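Local coordinates for uncharacterized protein (Bacteroides eggerthii DSM 20697, PDB 4ECO) that is of unknown function but, as a leucine-rich repeat protein, probably binds other proteins through its curved solenoid, at residues I407-N412 and K431-S436; L382-N387 and N394-K399. All coordinates share one frame; numbering follows the deposited sequence.

Interaction 1 of 2, residues I407-N412 and K431-S436; sequences IDFSYN and KGINVS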
ATOM      1  N   ILE A 407      -4.028 -10.189  -5.466  1.00 41.21           N
ATOM      2  CA  ILE A 407      -3.343  -9.386  -6.477  1.00 41.23           C
ATOM      3  C   ILE A 407      -4.369  -8.417  -7.082  1.00 42.16           C
ATOM      4  O   ILE A 407      -5.511  -8.799  -7.360  1.00 42.32           O
ATOM      5  CB  ILE A 407      -2.621 -10.271  -7.515  1.00 46.61           C
ATOM      6  CG1 ILE A 407      -1.650  -9.460  -8.368  1.00 48.15           C
ATOM      7  CG2 ILE A 407      -3.576 -11.158  -8.349  1.00 49.55           C
ATOM      8  CD1 ILE A 407      -0.516 -10.263  -8.834  1.00 52.89           C
ATOM      9  N   ASP A 408      -3.997  -7.139  -7.182  1.00 36.53           N
ATOM     10  CA  ASP A 408      -4.924  -6.126  -7.669  1.00 33.68           C
ATOM     11  C   ASP A 408      -4.564  -5.709  -9.070  1.00 39.29           C
ATOM     12  O   ASP A 408      -3.489  -5.129  -9.297  1.00 39.88           O
ATOM     13  CB  ASP A 408      -4.939  -4.917  -6.726  1.00 33.17           C
ATOM     14  CG  ASP A 408      -6.160  -4.009  -6.832  1.00 40.87           C
ATOM     15  OD1 ASP A 408      -6.834  -4.024  -7.891  1.00 42.00           O
ATOM     16  OD2 ASP A 408      -6.418  -3.254  -5.876  1.00 44.83           O
ATOM     17  N   PHE A 409      -5.462  -6.036 -10.023  1.00 37.49           N
ATOM     18  CA  PHE A 409      -5.346  -5.630 -11.431  1.00 38.08           C
ATOM     19  C   PHE A 409      -6.515  -4.701 -11.821  1.00 42.50           C
ATOM     20  O   PHE A 409      -6.713  -4.431 -13.013  1.00 42.97           O
ATOM     21  CB  PHE A 409      -5.292  -6.836 -12.375  1.00 40.25           C
ATOM     22  CG  PHE A 409      -4.070  -7.698 -12.274  1.00 41.92           C
ATOM     23  CD1 PHE A 409      -2.867  -7.295 -12.838  1.00 44.87           C
ATOM     24  CD2 PHE A 409      -4.140  -8.960 -11.697  1.00 44.92           C
ATOM     25  CE1 PHE A 409      -1.735  -8.109 -12.763  1.00 46.96           C
ATOM     26  CE2 PHE A 409      -3.008  -9.774 -11.622  1.00 48.78           C
ATOM     27  CZ  PHE A 409      -1.808  -9.340 -12.148  1.00 47.33           C
ATOM     28  N   SER A 410      -7.277  -4.193 -10.812  1.00 38.52           N
ATOM     29  CA  SER A 410      -8.442  -3.328 -11.056  1.00 37.87           C
ATOM     30  C   SER A 410      -8.048  -1.987 -11.732  1.00 42.66           C
ATOM     31  O   SER A 410      -6.915  -1.514 -11.597  1.00 44.76           O
ATOM     32  CB  SER A 410      -9.241  -3.070  -9.777  1.00 36.93           C
ATOM     33  OG  SER A 410      -8.650  -2.162  -8.867  1.00 35.99           O
ATOM     34  N   TYR A 411      -8.996  -1.414 -12.492  1.00 35.29           N
ATOM     35  CA  TYR A 411      -8.845  -0.162 -13.203  1.00 33.63           C
ATOM     36  C   TYR A 411      -7.698  -0.230 -14.168  1.00 40.08           C
ATOM     37  O   TYR A 411      -6.702   0.470 -14.027  1.00 40.15           O
ATOM     38  CB  TYR A 411      -8.661   0.989 -12.245  1.00 33.00           C
ATOM     39  CG  TYR A 411      -9.942   1.476 -11.630  1.00 32.49           C
ATOM     40  CD1 TYR A 411     -10.739   2.412 -12.287  1.00 33.85           C
ATOM     41  CD2 TYR A 411     -10.327   1.063 -10.351  1.00 32.25           C
ATOM     42  CE1 TYR A 411     -11.905   2.903 -11.700  1.00 35.69           C
ATOM     43  CE2 TYR A 411     -11.470   1.578  -9.737  1.00 32.23           C
ATOM     44  CZ  TYR A 411     -12.259   2.493 -10.421  1.00 41.17           C
ATOM     45  OH  TYR A 411     -13.375   3.027  -9.838  1.00 44.39           O
ATOM     46  N   ASN A 412      -7.840  -1.111 -15.145  1.00 39.45           N
ATOM     47  CA  ASN A 412      -6.895  -1.306 -16.236  1.00 39.51           C
ATOM     48  C   ASN A 412      -7.707  -1.418 -17.518  1.00 43.93           C
ATOM     49  O   ASN A 412      -8.873  -1.001 -17.543  1.00 43.56           O
ATOM     50  CB  ASN A 412      -5.974  -2.517 -15.986  1.00 38.47           C
ATOM     51  CG  ASN A 412      -4.720  -2.181 -15.205  1.00 49.49           C
ATOM     52  OD1 ASN A 412      -3.874  -1.407 -15.656  1.00 46.01           O
ATOM     53  ND2 ASN A 412      -4.569  -2.755 -14.018  1.00 28.99           N
ATOM     54  N   LYS A 431       1.070 -19.460 -17.162  1.00 50.53           N
ATOM     55  CA  LYS A 431       1.439 -20.392 -16.105  1.00 50.21           C
ATOM     56  C   LYS A 431       0.557 -20.202 -14.875  1.00 56.17           C
ATOM     57  O   LYS A 431       0.848 -20.783 -13.826  1.00 58.62           O
ATOM     58  CB  LYS A 431       2.934 -20.203 -15.747  1.00 51.39           C
ATOM     59  N   GLY A 432      -0.497 -19.392 -14.997  1.00 50.34           N
ATOM     60  CA  GLY A 432      -1.416 -19.121 -13.896  1.00 48.15           C
ATOM     61  C   GLY A 432      -0.823 -18.239 -12.826  1.00 50.91           C
ATOM     62  O   GLY A 432       0.268 -17.690 -13.002  1.00 51.61           O
ATOM     63  N   ILE A 433      -1.554 -18.053 -11.724  1.00 46.00           N
ATOM     64  CA  ILE A 433      -1.126 -17.203 -10.604  1.00 44.08           C
ATOM     65  C   ILE A 433      -1.337 -17.945  -9.297  1.00 49.81           C
ATOM     66  O   ILE A 433      -2.434 -18.444  -9.041  1.00 50.33           O
ATOM     67  CB  ILE A 433      -1.847 -15.812 -10.560  1.00 45.28           C
ATOM     68  CG1 ILE A 433      -2.004 -15.171 -11.959  1.00 44.28           C
ATOM     69  CG2 ILE A 433      -1.144 -14.853  -9.570  1.00 46.06           C
ATOM     70  CD1 ILE A 433      -2.691 -13.818 -11.984  1.00 41.29           C
ATOM     71  N   ASN A 434      -0.293 -17.975  -8.457  1.00 46.08           N
ATOM     72  CA  ASN A 434      -0.272 -18.575  -7.121  1.00 45.03           C
ATOM     73  C   ASN A 434      -0.826 -17.571  -6.120  1.00 47.60           C
ATOM     74  O   ASN A 434      -0.078 -16.995  -5.316  1.00 46.30           O
ATOM     75  CB  ASN A 434       1.164 -18.989  -6.763  1.00 46.59           C
ATOM     76  CG  ASN A 434       2.186 -17.876  -6.913  1.00 59.02           C
ATOM     77  OD1 ASN A 434       2.254 -17.177  -7.942  1.00 54.71           O
ATOM     78  ND2 ASN A 434       2.974 -17.662  -5.866  1.00 45.36           N
ATOM     79  N   VAL A 435      -2.147 -17.314  -6.198  1.00 45.13           N
ATOM     80  CA  VAL A 435      -2.809 -16.314  -5.347  1.00 43.32           C
ATOM     81  C   VAL A 435      -4.214 -16.793  -4.977  1.00 46.71           C
ATOM     82  O   VAL A 435      -4.851 -17.491  -5.755  1.00 45.75           O
ATOM     83  CB  VAL A 435      -2.823 -14.911  -6.031  1.00 45.87           C
ATOM     84  CG1 VAL A 435      -3.712 -14.877  -7.274  1.00 46.14           C
ATOM     85  CG2 VAL A 435      -3.227 -13.827  -5.054  1.00 44.50           C
ATOM     86  N   SER A 436      -4.683 -16.410  -3.780  1.00 45.20           N
ATOM     87  CA  SER A 436      -6.013 -16.752  -3.258  1.00 44.30           C
ATOM     88  C   SER A 436      -7.091 -15.803  -3.820  1.00 45.08           C
ATOM     89  O   SER A 436      -8.210 -16.257  -4.080  1.00 44.79           O
ATOM     90  CB  SER A 436      -6.021 -16.711  -1.729  1.00 46.90           C
ATOM     91  OG  SER A 436      -5.036 -17.563  -1.158  1.00 56.64           O
TER
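Ile407 and Val435, with Phe409 and Ile433 beside them, meet through apolar side chains, one valine methyl also touching a backbone N; no hydrogen bond passes between the segments 407-412 and 431-436. The two aliphatic side chains are set roughly perpendicular, methyl against methyl, with Ile407 CG2 3.9 Å from Val435 CG1. The other branch, Val435 CG2, anti to its own backbone N, comes to 3.7 Å from Ile407 N. Phe409 and Ile433 instead lie alongside each other, pointing opposite ways, and the extended isoleucine chain (chi2 -180°) brings CD1 to 4.1 Å from Phe409 CE2, oblique to the ring.

Polar bonds shape the turn that follows the strand. Asp408 OD1 takes two of them: the backbone N of Ser410 at 3.0 Å, closing an Asx turn, and Ser410 OG at 2.8 Å on its syn lone pair. Further along, Asn412 ND2 reaches back to Phe409 O at 2.9 Å in a nearly straight bond (175°), with the carbonyl oxygen in the plane of the amide. Such an inward-turned asparagine is a hallmark of leucine-rich repeats, which build an asparagine ladder; here ND2 also bonds to Phe384 O.

Strand 404-408 runs parallel between strands 381-383 and 435-439. Ile407 also rests on Leu382 and Ile438, while Ile433 and Val435 both pack on Met404, and all four touching residues are buried inside the solenoid.

Interaction 2 of 2, residues L382-N387 and N394-K399; sequences LSFAHN and NIFDAK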
ATOM      1  N   LEU A 382       0.033  -7.689  -3.865  1.00 45.49           N
ATOM      2  CA  LEU A 382       0.650  -6.914  -4.963  1.00 43.01           C
ATOM      3  C   LEU A 382      -0.387  -6.061  -5.636  1.00 46.33           C
ATOM      4  O   LEU A 382      -1.579  -6.426  -5.635  1.00 46.98           O
ATOM      5  CB  LEU A 382       1.320  -7.793  -6.019  1.00 42.61           C
ATOM      6  CG  LEU A 382       2.349  -8.814  -5.593  1.00 44.41           C
ATOM      7  CD1 LEU A 382       2.681  -9.697  -6.758  1.00 43.81           C
ATOM      8  CD2 LEU A 382       3.595  -8.148  -5.011  1.00 43.05           C
ATOM      9  N   SER A 383       0.051  -4.931  -6.232  1.00 40.28           N
ATOM     10  CA  SER A 383      -0.876  -4.054  -6.929  1.00 38.76           C
ATOM     11  C   SER A 383      -0.315  -3.448  -8.217  1.00 41.57           C
ATOM     12  O   SER A 383       0.763  -2.836  -8.239  1.00 38.79           O
ATOM     13  CB  SER A 383      -1.345  -2.925  -6.037  1.00 40.59           C
ATOM     14  OG  SER A 383      -2.366  -2.219  -6.727  1.00 47.85           O
ATOM     15  N   PHE A 384      -1.126  -3.590  -9.279  1.00 38.40           N
ATOM     16  CA  PHE A 384      -0.929  -3.055 -10.613  1.00 38.16           C
ATOM     17  C   PHE A 384      -2.150  -2.226 -10.971  1.00 41.34           C
ATOM     18  O   PHE A 384      -2.378  -1.906 -12.142  1.00 41.91           O
ATOM     19  CB  PHE A 384      -0.705  -4.185 -11.615  1.00 41.10           C
ATOM     20  CG  PHE A 384       0.441  -5.103 -11.284  1.00 44.72           C
ATOM     21  CD1 PHE A 384       0.250  -6.220 -10.466  1.00 47.96           C
ATOM     22  CD2 PHE A 384       1.710  -4.883 -11.824  1.00 48.12           C
ATOM     23  CE1 PHE A 384       1.309  -7.090 -10.180  1.00 49.04           C
ATOM     24  CE2 PHE A 384       2.768  -5.760 -11.545  1.00 51.07           C
ATOM     25  CZ  PHE A 384       2.552  -6.868 -10.739  1.00 48.92           C
ATOM     26  N   ALA A 385      -2.958  -1.891  -9.949  1.00 37.22           N
ATOM     27  CA  ALA A 385      -4.203  -1.150 -10.112  1.00 37.25           C
ATOM     28  C   ALA A 385      -3.988   0.264 -10.689  1.00 42.61           C
ATOM     29  O   ALA A 385      -2.936   0.867 -10.480  1.00 42.22           O
ATOM     30  CB  ALA A 385      -4.924  -1.056  -8.790  1.00 37.02           C
ATOM     31  N   HIS A 386      -5.002   0.780 -11.419  1.00 37.97           N
ATOM     32  CA  HIS A 386      -5.044   2.124 -11.987  1.00 36.49           C
ATOM     33  C   HIS A 386      -3.863   2.359 -12.904  1.00 42.96           C
ATOM     34  O   HIS A 386      -2.972   3.149 -12.608  1.00 45.06           O
ATOM     35  CB  HIS A 386      -5.119   3.194 -10.903  1.00 35.59           C
ATOM     36  CG  HIS A 386      -6.386   3.148 -10.117  1.00 38.14           C
ATOM     37  ND1 HIS A 386      -7.487   3.902 -10.480  1.00 40.08           N
ATOM     38  CD2 HIS A 386      -6.693   2.426  -9.015  1.00 39.66           C
ATOM     39  CE1 HIS A 386      -8.416   3.636  -9.575  1.00 39.23           C
ATOM     40  NE2 HIS A 386      -7.989   2.744  -8.677  1.00 39.02           N
ATOM     41  N   ASN A 387      -3.862   1.640 -14.017  1.00 38.98           N
ATOM     42  CA  ASN A 387      -2.890   1.740 -15.098  1.00 38.99           C
ATOM     43  C   ASN A 387      -3.637   1.519 -16.398  1.00 44.80           C
ATOM     44  O   ASN A 387      -4.871   1.606 -16.423  1.00 45.82           O
ATOM     45  CB  ASN A 387      -1.717   0.759 -14.931  1.00 35.16           C
ATOM     46  CG  ASN A 387      -0.727   1.132 -13.864  1.00 51.37           C
ATOM     47  OD1 ASN A 387       0.103   2.010 -14.048  1.00 45.86           O
ATOM     48  ND2 ASN A 387      -0.721   0.404 -12.754  1.00 40.71           N
ATOM     49  N   ASN A 394       2.200 -12.598 -17.538  1.00 51.02           N
ATOM     50  CA  ASN A 394       2.616 -13.973 -17.253  1.00 51.15           C
ATOM     51  C   ASN A 394       3.979 -13.988 -16.507  1.00 52.21           C
ATOM     52  O   ASN A 394       4.989 -14.426 -17.065  1.00 53.80           O
ATOM     53  CB  ASN A 394       2.680 -14.790 -18.553  1.00 51.76           C
ATOM     54  CG  ASN A 394       2.697 -16.278 -18.335  1.00 72.62           C
ATOM     55  OD1 ASN A 394       2.398 -16.786 -17.242  1.00 64.24           O
ATOM     56  ND2 ASN A 394       3.004 -17.022 -19.388  1.00 69.30           N
ATOM     57  N   ILE A 395       3.987 -13.521 -15.246  1.00 44.28           N
ATOM     58  CA  ILE A 395       5.192 -13.428 -14.413  1.00 43.95           C
ATOM     59  C   ILE A 395       5.014 -14.223 -13.090  1.00 48.32           C
ATOM     60  O   ILE A 395       5.821 -14.091 -12.148  1.00 46.22           O
ATOM     61  CB  ILE A 395       5.591 -11.933 -14.129  1.00 45.96           C
ATOM     62  CG1 ILE A 395       4.510 -11.157 -13.328  1.00 43.35           C
ATOM     63  CG2 ILE A 395       6.010 -11.188 -15.428  1.00 48.22           C
ATOM     64  CD1 ILE A 395       5.015  -9.845 -12.735  1.00 40.48           C
ATOM     65  N   PHE A 396       3.984 -15.076 -13.052  1.00 47.36           N
ATOM     66  CA  PHE A 396       3.654 -15.868 -11.869  1.00 47.87           C
ATOM     67  C   PHE A 396       3.601 -17.337 -12.220  1.00 57.19           C
ATOM     68  O   PHE A 396       3.789 -17.691 -13.392  1.00 59.35           O
ATOM     69  CB  PHE A 396       2.305 -15.410 -11.265  1.00 47.50           C
ATOM     70  CG  PHE A 396       2.120 -13.916 -11.225  1.00 46.69           C
ATOM     71  CD1 PHE A 396       2.726 -13.148 -10.229  1.00 48.98           C
ATOM     72  CD2 PHE A 396       1.350 -13.273 -12.186  1.00 48.09           C
ATOM     73  CE1 PHE A 396       2.564 -11.756 -10.197  1.00 49.68           C
ATOM     74  CE2 PHE A 396       1.185 -11.882 -12.159  1.00 51.65           C
ATOM     75  CZ  PHE A 396       1.792 -11.129 -11.161  1.00 49.61           C
ATOM     76  N   ASP A 397       3.382 -18.198 -11.202  1.00 54.75           N
ATOM     77  CA  ASP A 397       3.252 -19.635 -11.417  1.00 56.09           C
ATOM     78  C   ASP A 397       2.223 -20.199 -10.461  1.00 58.87           C
ATOM     79  O   ASP A 397       2.397 -20.120  -9.246  1.00 58.06           O
ATOM     80  CB  ASP A 397       4.600 -20.368 -11.262  1.00 59.64           C
ATOM     81  CG  ASP A 397       4.662 -21.755 -11.893  1.00 78.99           C
ATOM     82  OD1 ASP A 397       3.589 -22.296 -12.268  1.00 81.87           O
ATOM     83  OD2 ASP A 397       5.783 -22.290 -12.034  1.00 86.77           O
ATOM     84  N   ALA A 398       1.156 -20.785 -11.015  1.00 54.59           N
ATOM     85  CA  ALA A 398       0.108 -21.424 -10.226  1.00 53.66           C
ATOM     86  C   ALA A 398       0.695 -22.604  -9.455  1.00 59.62           C
ATOM     87  O   ALA A 398       0.242 -22.906  -8.346  1.00 59.22           O
ATOM     88  CB  ALA A 398      -1.024 -21.878 -11.133  1.00 54.17           C
ATOM     89  N   LYS A 399       1.757 -23.221 -10.019  1.00 57.82           N
ATOM     90  CA  LYS A 399       2.439 -24.383  -9.453  1.00 59.05           C
ATOM     91  C   LYS A 399       3.320 -24.014  -8.229  1.00 61.85           C
ATOM     92  O   LYS A 399       3.743 -24.928  -7.523  1.00 62.97           O
ATOM     93  CB  LYS A 399       3.293 -25.112 -10.518  1.00 63.58           C
ATOM     94  CG  LYS A 399       2.614 -25.447 -11.854  1.00 75.30           C
ATOM     95  CD  LYS A 399       1.428 -26.411 -11.791  1.00 81.30           C
ATOM     96  CE  LYS A 399       0.730 -26.586 -13.126  1.00 90.04           C
ATOM     97  NZ  LYS A 399      -0.058 -25.381 -13.528  1.00 92.38           N
TER
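Phe384 and Phe396 reach toward each other, one from the turn after strand 381-383 and the other from the loop that faces it across the solenoid interior. Phe384 CE1 comes to the edge of the Phe396 ring, near its plane, and stands 4.2 Å from Phe396 CZ; seen from the Phe384 ring, that same CZ lies obliquely. Both side chains have CG anti to the carbonyl carbon, and this (chi1 -42° in Phe396) sends the ring of Phe396 in toward the strand. Leu382 and Phe396 run antiparallel alongside, and Leu382 CD1 meets Phe396 CE1 obliquely at 4.0 Å. The third partner is Ile395, whose CD1 reaches Phe384 CZ at 4.3 Å; within its own segment, its CG1 lies over one face of the adjacent Phe396 ring, toward the rim.

This is the filling of a leucine-rich repeat coil, in which the strand and the returning loop send apolar side chains into a common interior. The Leu-x-Phe spacing of the strand side, here Leu382 and Phe384, puts both residues into it, and Asn387 ND2 bonds back to Phe384 O at 2.9 Å. The donor stands well above the carbonyl plane, yet the oxygen lies close to the plane of the asparagine amide. Ala385 N closes an ST turn on Ser383 OG at 3.3 Å. On the loop, Asp397 OD1 receives Lys399 N at 3.0 Å in an Asx turn, approached from above the carboxylate plane. Further rings extend the aromatic cluster: Phe384 meets Phe409 with their planes about 10° apart, and Phe396 meets Phe375.

In the fold
Interactions 1 and 2 show how a solenoid is built by repetition: one after the other along the chain, each joins a strand and its turn to a later segment, which in interaction 1 runs into strand 435-439, and their centres lie about 5 Å apart. The neighbouring strands 381-383 and 404-408 connect them, with Asp408 O 2.8 Å from Phe384 N in a probable hydrogen bond. A second probable bond joins the later segments, from Ala398 N to Lys431 O at 2.8 Å. Ile407 of interaction 1 packs on Phe396 of interaction 2, making the two interiors continuous, and the rings of Tyr411 and His386 stack. The residues of the sodium site, Glu117 and Ser192, belong to neither contact.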